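Local coordinates for protein chromosome-partitioning ATPase Soj (Thermus thermophilus, PDB 1WCV) that hydrolyses ATP and, in its ATP-bound state, cooperatively binds double-stranded DNA as nucleoprotein filaments, probably for chromosome partitioning, at residues 131-137 with 166-170. Numbering follows the deposited sequence.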
# COMPACT_ATOMS: atom_id res chain seq x y z
N LEU A 131 -6.89 -6.41 24.85
CA LEU A 131 -7.66 -7.21 23.92
C LEU A 131 -9.12 -7.34 24.33
O LEU A 131 -10.00 -7.46 23.48
CB LEU A 131 -7.03 -8.60 23.79
CG LEU A 131 -5.64 -8.60 23.17
CD1 LEU A 131 -5.13 -10.03 22.99
CD2 LEU A 131 -5.69 -7.89 21.83
N ALA A 132 -9.38 -7.32 25.63
CA ALA A 132 -10.74 -7.45 26.13
C ALA A 132 -11.52 -6.16 25.99
O ALA A 132 -12.75 -6.16 26.02
CB ALA A 132 -10.73 -7.90 27.59
N ALA A 133 -10.81 -5.04 25.82
CA ALA A 133 -11.46 -3.74 25.70
C ALA A 133 -11.55 -3.21 24.27
O ALA A 133 -12.38 -2.35 23.96
CB ALA A 133 -10.73 -2.74 26.57
N ALA A 134 -10.70 -3.71 23.39
CA ALA A 134 -10.67 -3.25 22.01
C ALA A 134 -11.69 -3.90 21.10
O ALA A 134 -12.26 -4.94 21.42
CB ALA A 134 -9.27 -3.46 21.43
N GLU A 135 -11.94 -3.28 19.95
CA GLU A 135 -12.85 -3.84 18.96
C GLU A 135 -11.99 -4.27 17.76
O GLU A 135 -12.31 -5.22 17.06
CB GLU A 135 -13.89 -2.82 18.52
CG GLU A 135 -14.90 -2.43 19.59
CD GLU A 135 -14.58 -1.09 20.22
OE1 GLU A 135 -14.32 -0.13 19.48
OE2 GLU A 135 -14.60 -1.00 21.47
N GLY A 136 -10.89 -3.56 17.55
CA GLY A 136 -10.01 -3.88 16.44
C GLY A 136 -8.58 -4.05 16.91
O GLY A 136 -8.17 -3.45 17.90
N VAL A 137 -7.81 -4.87 16.20
CA VAL A 137 -6.41 -5.10 16.56
C VAL A 137 -5.50 -4.91 15.36
O VAL A 137 -5.81 -5.38 14.26
CB VAL A 137 -6.17 -6.54 17.08
CG1 VAL A 137 -4.72 -6.70 17.50
CG2 VAL A 137 -7.11 -6.85 18.24
N ASN A 166 -14.51 -11.17 24.74
CA ASN A 166 -14.90 -9.99 23.99
C ASN A 166 -15.37 -10.32 22.57
O ASN A 166 -14.59 -10.35 21.64
CB ASN A 166 -13.69 -9.04 23.94
CG ASN A 166 -13.94 -7.81 23.11
OD1 ASN A 166 -15.08 -7.49 22.79
ND2 ASN A 166 -12.87 -7.09 22.78
N PRO A 167 -16.69 -10.56 22.41
CA PRO A 167 -17.33 -10.89 21.14
C PRO A 167 -17.07 -9.92 19.99
O PRO A 167 -17.10 -10.32 18.83
CB PRO A 167 -18.82 -10.94 21.50
CG PRO A 167 -18.79 -11.36 22.94
CD PRO A 167 -17.68 -10.52 23.50
N ARG A 168 -16.83 -8.66 20.30
CA ARG A 168 -16.60 -7.70 19.22
C ARG A 168 -15.15 -7.57 18.77
O ARG A 168 -14.83 -6.74 17.92
CB ARG A 168 -17.18 -6.33 19.57
CG ARG A 168 -16.71 -5.73 20.88
CD ARG A 168 -17.58 -6.19 22.03
NE ARG A 168 -17.20 -5.54 23.28
CZ ARG A 168 -17.72 -5.84 24.46
NH1 ARG A 168 -17.31 -5.20 25.55
NH2 ARG A 168 -18.65 -6.78 24.56
N LEU A 169 -14.27 -8.39 19.33
CA LEU A 169 -12.86 -8.34 18.96
C LEU A 169 -12.62 -8.88 17.55
O LEU A 169 -13.03 -9.99 17.21
CB LEU A 169 -12.02 -9.14 19.95
CG LEU A 169 -10.50 -9.07 19.73
CD1 LEU A 169 -10.03 -7.63 19.91
CD2 LEU A 169 -9.78 -9.98 20.72
N ARG A 170 -11.94 -8.09 16.73
CA ARG A 170 -11.62 -8.50 15.37
C ARG A 170 -10.26 -7.96 14.96
O ARG A 170 -9.79 -6.93 15.45
CB ARG A 170 -12.67 -7.99 14.39
CG ARG A 170 -12.84 -6.48 14.40
CD ARG A 170 -13.45 -5.98 13.09
NE ARG A 170 -14.71 -6.64 12.76
CZ ARG A 170 -15.38 -6.44 11.62
NH1 ARG A 170 -14.91 -5.59 10.72
NH2 ARG A 170 -16.52 -7.08 11.39
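One side-chain amide ties down the end of a helix here: Asn166 ND2 donates to Leu131 O at 3.0 Å and to Ala134 O at 2.6 Å, bridging the end of helix 125-133 and the link to strand 136-142. In this ParA-type P-loop ATPase, strand 136-142 pairs just beyond it with the edge strand 170-177, the two joined by a beta-alpha-beta crossover through helix 146-164. Asn166 is itself held in an Asx turn, its OD1 accepting from Arg168 N (3.3 Å), and it starts a type I turn closed by Leu169 N to Asn166 O at 3.0 Å. The turn sets Leu169 between helix end and strand: Leu169 CD2 lies 4.3 Å from Leu131 CB, and Leu169 CD1 3.5 Å from Val137 CG2; Leu158 of helix 146-164 touches all three side chains. Glu135 OE1 accepts from the backbone N of Arg7 and of Arg8. Parallel pairing starts at Gly136 and Arg170: Arg170 N donates to Glu135 O at 2.9 Å, and Arg170 O accepts a weak bond from Val137 N at 3.0 Å.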